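Local coordinates for protein Non-sulfated chondroitin lyase E66 (Autographa californica nucleopolyhedrovirus, PDB 3VSN) that cleaves non-sulfated chondroitin as a viral envelope lyase and is essential for oral infectivity, possibly by digesting the chondroitin sulfate barrier of the host midgut peritrophic matrix, at residues C117-P130 and W171-W185. Sequence-based numbering, arbitrary orientation.
Sequences CSKLPDPPPHQQAP and WLGLYLPTAVNSMGW
Tyr175 and Trp171 both set CG anti to their own carbonyl carbon (chi1 -80° and -72°), which swings the two rings from the last turn of helix 161-175 against the proline-rich loop that follows helix 103-119. The phenol reaches into the bend of that loop: Tyr175 OH donates to Pro121 O at 2.8 Å, lying in the carbonyl plane on a lone pair, and this bond fixes the tip of a buried ring. Pro124 CB lies over one face of the same ring in a CH-pi contact, 3.9 Å from the centroid of the Tyr175 ring, while Pro125 CD and Leu120 CD2 approach obliquely. The cis peptide bond between Asp122 and Pro123 lies between two residues that hold the phenol, Pro121 and Pro124. One turn back along helix 161-175, Trp171 meets Cys117, whose SG lies obliquely to the five-membered ring, 3.4 Å from Trp171 CD1, and Leu120 CB packs on the benzo half at CZ3. Leu174 CD1 meets the carboxylate of Asp122, whose OD1 is hydrogen-bonded to Tyr170 OH.

At the far end the partner is the type I' turn from Ser182 to Trp185. Gln127 N donates to Met183 O at 2.8 Å, coming from above the carbonyl plane, and Gln127 CA sits over the six-membered ring of Trp185, 3.6 Å from its centroid. Met183, extended at chi2 (-170°), brings SD against two prolines, 3.7 Å from Pro130 CD and 4.1 Å from Pro125 CG. Ser182 OG ties the hairpin to the helix end by donating to Tyr175 O.

In the alpha/alpha toroid, the loop after helix 103-119 thus spans the end of helix 161-175 and the hairpin of strands 181-182 and 185-186, which leads into helix 189-205 and catalytic Asn191; helix 138-154 packs against Cys117, Leu120, Pro130 and Trp171.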
loop_
_atom_site.group_PDB
_atom_site.type_symbol
_atom_site.label_atom_id
_atom_site.label_comp_id
_atom_site.label_asym_id
_atom_site.label_seq_id
_atom_site.Cartn_x
_atom_site.Cartn_y
_atom_site.Cartn_z
ATOM N N CYS A 117 -16.840 -15.519 30.291
ATOM C CA CYS A 117 -17.135 -16.950 30.398
ATOM C C CYS A 117 -18.526 -17.230 30.966
ATOM O O CYS A 117 -19.187 -18.180 30.549
ATOM C CB CYS A 117 -16.061 -17.666 31.218
ATOM S SG CYS A 117 -14.489 -17.810 30.341
ATOM N N SER A 118 -18.969 -16.387 31.897
ATOM C CA SER A 118 -20.294 -16.526 32.502
ATOM C C SER A 118 -21.430 -16.151 31.543
ATOM O O SER A 118 -22.587 -16.487 31.794
ATOM C CB SER A 118 -20.394 -15.699 33.790
ATOM O OG SER A 118 -20.568 -14.320 33.504
ATOM N N LYS A 119 -21.101 -15.457 30.453
ATOM C CA LYS A 119 -22.105 -15.046 29.468
ATOM C C LYS A 119 -22.221 -16.015 28.291
ATOM O O LYS A 119 -23.236 -16.020 27.591
ATOM C CB LYS A 119 -21.825 -13.631 28.947
ATOM C CG LYS A 119 -21.853 -12.532 30.001
ATOM C CD LYS A 119 -23.234 -12.340 30.610
ATOM C CE LYS A 119 -23.196 -11.282 31.700
ATOM N NZ LYS A 119 -24.449 -11.251 32.503
ATOM N N LEU A 120 -21.185 -16.826 28.076
ATOM C CA LEU A 120 -21.132 -17.728 26.924
ATOM C C LEU A 120 -22.045 -18.947 27.089
ATOM O O LEU A 120 -21.975 -19.639 28.108
ATOM C CB LEU A 120 -19.690 -18.179 26.644
ATOM C CG LEU A 120 -18.678 -17.149 26.126
ATOM C CD1 LEU A 120 -17.282 -17.753 26.093
ATOM C CD2 LEU A 120 -19.063 -16.626 24.749
ATOM N N PRO A 121 -22.914 -19.202 26.090
ATOM C CA PRO A 121 -23.756 -20.397 26.070
ATOM C C PRO A 121 -22.953 -21.693 26.030
ATOM O O PRO A 121 -21.916 -21.773 25.359
ATOM C CB PRO A 121 -24.556 -20.244 24.775
ATOM C CG PRO A 121 -24.618 -18.775 24.550
ATOM C CD PRO A 121 -23.295 -18.250 25.029
ATOM N N ASP A 122 -23.444 -22.690 26.760
ATOM C CA ASP A 122 -22.866 -24.023 26.789
ATOM C C ASP A 122 -24.040 -25.003 26.718
ATOM O O ASP A 122 -24.849 -25.056 27.645
ATOM C CB ASP A 122 -22.061 -24.213 28.079
ATOM C CG ASP A 122 -21.208 -25.475 28.077
ATOM O OD1 ASP A 122 -20.382 -25.615 28.999
ATOM O OD2 ASP A 122 -21.344 -26.327 27.174
ATOM N N PRO A 123 -24.151 -25.773 25.615
ATOM C CA PRO A 123 -23.226 -25.867 24.477
ATOM C C PRO A 123 -23.242 -24.616 23.583
ATOM O O PRO A 123 -24.209 -23.851 23.623
ATOM C CB PRO A 123 -23.751 -27.083 23.708
ATOM C CG PRO A 123 -25.213 -27.091 23.991
ATOM C CD PRO A 123 -25.363 -26.590 25.402
ATOM N N PRO A 124 -22.174 -24.405 22.782
ATOM C CA PRO A 124 -22.141 -23.249 21.884
ATOM C C PRO A 124 -23.257 -23.322 20.836
ATOM O O PRO A 124 -23.729 -24.419 20.527
ATOM C CB PRO A 124 -20.767 -23.365 21.211
ATOM C CG PRO A 124 -20.413 -24.810 21.314
ATOM C CD PRO A 124 -20.962 -25.238 22.643
ATOM N N PRO A 125 -23.687 -22.166 20.298
ATOM C CA PRO A 125 -24.736 -22.188 19.277
ATOM C C PRO A 125 -24.270 -22.852 17.981
ATOM O O PRO A 125 -23.072 -22.862 17.684
ATOM C CB PRO A 125 -25.032 -20.703 19.039
ATOM C CG PRO A 125 -23.796 -19.988 19.468
ATOM C CD PRO A 125 -23.224 -20.796 20.595
ATOM N N HIS A 126 -25.212 -23.424 17.237
ATOM C CA HIS A 126 -24.917 -23.949 15.915
ATOM C C HIS A 126 -25.385 -22.988 14.862
ATOM O O HIS A 126 -26.588 -22.771 14.686
ATOM C CB HIS A 126 -25.521 -25.332 15.702
ATOM C CG HIS A 126 -25.226 -25.914 14.341
ATOM N ND1 HIS A 126 -26.075 -25.798 13.303
ATOM C CD2 HIS A 126 -24.119 -26.616 13.866
ATOM C CE1 HIS A 126 -25.548 -26.400 12.221
ATOM N NE2 HIS A 126 -24.350 -26.902 12.567
ATOM N N GLN A 127 -24.413 -22.399 14.167
ATOM C CA GLN A 127 -24.638 -21.442 13.077
ATOM C C GLN A 127 -25.508 -20.225 13.431
ATOM O O GLN A 127 -26.313 -19.756 12.621
ATOM C CB GLN A 127 -25.112 -22.153 11.799
ATOM C CG GLN A 127 -24.064 -23.106 11.239
ATOM C CD GLN A 127 -24.416 -23.683 9.879
ATOM O OE1 GLN A 127 -23.558 -24.245 9.200
ATOM N NE2 GLN A 127 -25.672 -23.550 9.476
ATOM N N GLN A 128 -25.323 -19.725 14.652
ATOM C CA GLN A 128 -25.841 -18.420 15.068
ATOM C C GLN A 128 -24.841 -17.787 16.029
ATOM O O GLN A 128 -24.029 -18.487 16.638
ATOM C CB GLN A 128 -27.196 -18.520 15.788
ATOM C CG GLN A 128 -28.112 -19.683 15.386
ATOM C CD GLN A 128 -29.345 -19.765 16.274
ATOM O OE1 GLN A 128 -29.634 -18.850 17.051
ATOM N NE2 GLN A 128 -30.081 -20.865 16.163
ATOM N N ALA A 129 -24.902 -16.465 16.163
ATOM C CA ALA A 129 -24.176 -15.771 17.218
ATOM C C ALA A 129 -24.866 -16.078 18.550
ATOM O O ALA A 129 -26.092 -16.206 18.588
ATOM C CB ALA A 129 -24.155 -14.273 16.955
ATOM N N PRO A 130 -24.084 -16.225 19.639
ATOM C CA PRO A 130 -24.680 -16.465 20.963
ATOM C C PRO A 130 -25.684 -15.389 21.393
ATOM O O PRO A 130 -26.670 -15.708 22.058
ATOM C CB PRO A 130 -23.476 -16.494 21.917
ATOM C CG PRO A 130 -22.268 -16.211 21.090
ATOM C CD PRO A 130 -22.621 -16.402 19.649
ATOM N N TRP A 171 -13.250 -23.325 27.177
ATOM C CA TRP A 171 -14.110 -22.489 26.341
ATOM C C TRP A 171 -13.712 -22.443 24.892
ATOM O O TRP A 171 -14.577 -22.365 24.013
ATOM C CB TRP A 171 -14.285 -21.100 26.944
ATOM C CG TRP A 171 -15.165 -21.156 28.167
ATOM C CD1 TRP A 171 -14.776 -21.093 29.504
ATOM C CD2 TRP A 171 -16.622 -21.352 28.201
ATOM N NE1 TRP A 171 -15.861 -21.212 30.337
ATOM C CE2 TRP A 171 -17.000 -21.370 29.620
ATOM C CE3 TRP A 171 -17.615 -21.502 27.233
ATOM C CZ2 TRP A 171 -18.318 -21.530 30.028
ATOM C CZ3 TRP A 171 -18.941 -21.662 27.657
ATOM C CH2 TRP A 171 -19.282 -21.674 29.022
ATOM N N LEU A 172 -12.412 -22.519 24.622
ATOM C CA LEU A 172 -11.954 -22.601 23.237
ATOM C C LEU A 172 -12.183 -24.007 22.695
ATOM O O LEU A 172 -12.411 -24.179 21.503
ATOM C CB LEU A 172 -10.496 -22.150 23.079
ATOM C CG LEU A 172 -10.190 -20.681 23.415
ATOM C CD1 LEU A 172 -8.842 -20.275 22.838
ATOM C CD2 LEU A 172 -11.276 -19.734 22.915
ATOM N N GLY A 173 -12.145 -25.003 23.581
ATOM C CA GLY A 173 -12.533 -26.369 23.223
ATOM C C GLY A 173 -13.935 -26.408 22.643
ATOM O O GLY A 173 -14.211 -27.167 21.714
ATOM N N LEU A 174 -14.814 -25.568 23.185
ATOM C CA LEU A 174 -16.181 -25.450 22.691
ATOM C C LEU A 174 -16.303 -24.533 21.472
ATOM O O LEU A 174 -16.911 -24.916 20.473
ATOM C CB LEU A 174 -17.122 -24.966 23.798
ATOM C CG LEU A 174 -17.467 -25.908 24.958
ATOM C CD1 LEU A 174 -18.404 -25.191 25.915
ATOM C CD2 LEU A 174 -18.096 -27.211 24.479
ATOM N N TYR A 175 -15.730 -23.332 21.559
ATOM C CA TYR A 175 -15.950 -22.292 20.547
ATOM C C TYR A 175 -14.980 -22.317 19.368
ATOM O O TYR A 175 -15.270 -21.759 18.307
ATOM C CB TYR A 175 -15.994 -20.907 21.199
ATOM C CG TYR A 175 -17.338 -20.621 21.816
ATOM C CD1 TYR A 175 -17.666 -21.118 23.080
ATOM C CD2 TYR A 175 -18.298 -19.881 21.128
ATOM C CE1 TYR A 175 -18.904 -20.873 23.644
ATOM C CE2 TYR A 175 -19.542 -19.627 21.687
ATOM C CZ TYR A 175 -19.837 -20.126 22.944
ATOM O OH TYR A 175 -21.068 -19.884 23.502
ATOM N N LEU A 176 -13.840 -22.969 19.561
ATOM C CA LEU A 176 -12.843 -23.130 18.511
ATOM C C LEU A 176 -12.328 -24.577 18.542
ATOM O O LEU A 176 -11.154 -24.819 18.841
ATOM C CB LEU A 176 -11.711 -22.113 18.719
ATOM C CG LEU A 176 -10.707 -21.789 17.611
ATOM C CD1 LEU A 176 -11.410 -21.313 16.347
ATOM C CD2 LEU A 176 -9.721 -20.735 18.100
ATOM N N PRO A 177 -13.220 -25.552 18.249
ATOM C CA PRO A 177 -12.883 -26.978 18.402
ATOM C C PRO A 177 -11.782 -27.464 17.456
ATOM O O PRO A 177 -11.069 -28.415 17.783
ATOM C CB PRO A 177 -14.208 -27.690 18.109
ATOM C CG PRO A 177 -14.991 -26.730 17.282
ATOM C CD PRO A 177 -14.604 -25.368 17.770
ATOM N N THR A 178 -11.669 -26.830 16.289
ATOM C CA THR A 178 -10.525 -27.027 15.398
ATOM C C THR A 178 -9.981 -25.653 15.000
ATOM O O THR A 178 -10.558 -24.628 15.356
ATOM C CB THR A 178 -10.885 -27.814 14.116
ATOM O OG1 THR A 178 -11.594 -26.960 13.211
ATOM C CG2 THR A 178 -11.722 -29.060 14.428
ATOM N N ALA A 179 -8.878 -25.645 14.256
ATOM C CA ALA A 179 -8.273 -24.409 13.760
ATOM C C ALA A 179 -9.168 -23.632 12.786
ATOM O O ALA A 179 -9.017 -22.414 12.629
ATOM C CB ALA A 179 -6.932 -24.714 13.113
ATOM N N VAL A 180 -10.103 -24.335 12.144
ATOM C CA VAL A 180 -10.903 -23.751 11.061
ATOM C C VAL A 180 -12.421 -23.862 11.255
ATOM O O VAL A 180 -13.194 -23.554 10.344
ATOM C CB VAL A 180 -10.505 -24.335 9.681
ATOM C CG1 VAL A 180 -9.077 -23.949 9.326
ATOM C CG2 VAL A 180 -10.680 -25.850 9.651
ATOM N N ASN A 181 -12.842 -24.291 12.442
ATOM C CA ASN A 181 -14.262 -24.450 12.736
ATOM C C ASN A 181 -14.653 -23.701 13.998
ATOM O O ASN A 181 -13.976 -23.797 15.021
ATOM C CB ASN A 181 -14.627 -25.932 12.868
ATOM C CG ASN A 181 -14.504 -26.686 11.557
ATOM O OD1 ASN A 181 -15.384 -26.615 10.703
ATOM N ND2 ASN A 181 -13.417 -27.430 11.400
ATOM N N SER A 182 -15.743 -22.946 13.912
ATOM C CA SER A 182 -16.283 -22.238 15.063
ATOM C C SER A 182 -17.787 -22.079 14.937
ATOM O O SER A 182 -18.286 -21.623 13.905
ATOM C CB SER A 182 -15.619 -20.870 15.223
ATOM O OG SER A 182 -16.169 -20.155 16.318
ATOM N N MET A 183 -18.497 -22.469 15.998
ATOM C CA MET A 183 -19.955 -22.337 16.103
ATOM C C MET A 183 -20.705 -22.886 14.882
ATOM O O MET A 183 -21.658 -22.274 14.396
ATOM C CB MET A 183 -20.354 -20.882 16.400
ATOM C CG MET A 183 -19.540 -20.227 17.511
ATOM S SD MET A 183 -20.155 -18.626 18.074
ATOM C CE MET A 183 -20.022 -17.633 16.587
ATOM N N GLY A 184 -20.259 -24.041 14.392
ATOM C CA GLY A 184 -20.929 -24.736 13.289
ATOM C C GLY A 184 -20.551 -24.283 11.887
ATOM O O GLY A 184 -21.124 -24.760 10.907
ATOM N N TRP A 185 -19.587 -23.368 11.788
ATOM C CA TRP A 185 -19.122 -22.869 10.495
ATOM C C TRP A 185 -17.696 -23.235 10.210
ATOM O O TRP A 185 -16.839 -23.174 11.095
ATOM C CB TRP A 185 -19.232 -21.354 10.432
ATOM C CG TRP A 185 -20.614 -20.790 10.214
ATOM C CD1 TRP A 185 -21.432 -20.938 9.095
ATOM C CD2 TRP A 185 -21.363 -19.908 11.119
ATOM N NE1 TRP A 185 -22.609 -20.247 9.254
ATOM C CE2 TRP A 185 -22.630 -19.605 10.443
ATOM C CE3 TRP A 185 -21.123 -19.368 12.381
ATOM C CZ2 TRP A 185 -23.595 -18.794 11.021
ATOM C CZ3 TRP A 185 -22.105 -18.551 12.955
ATOM C CH2 TRP A 185 -23.310 -18.271 12.289
#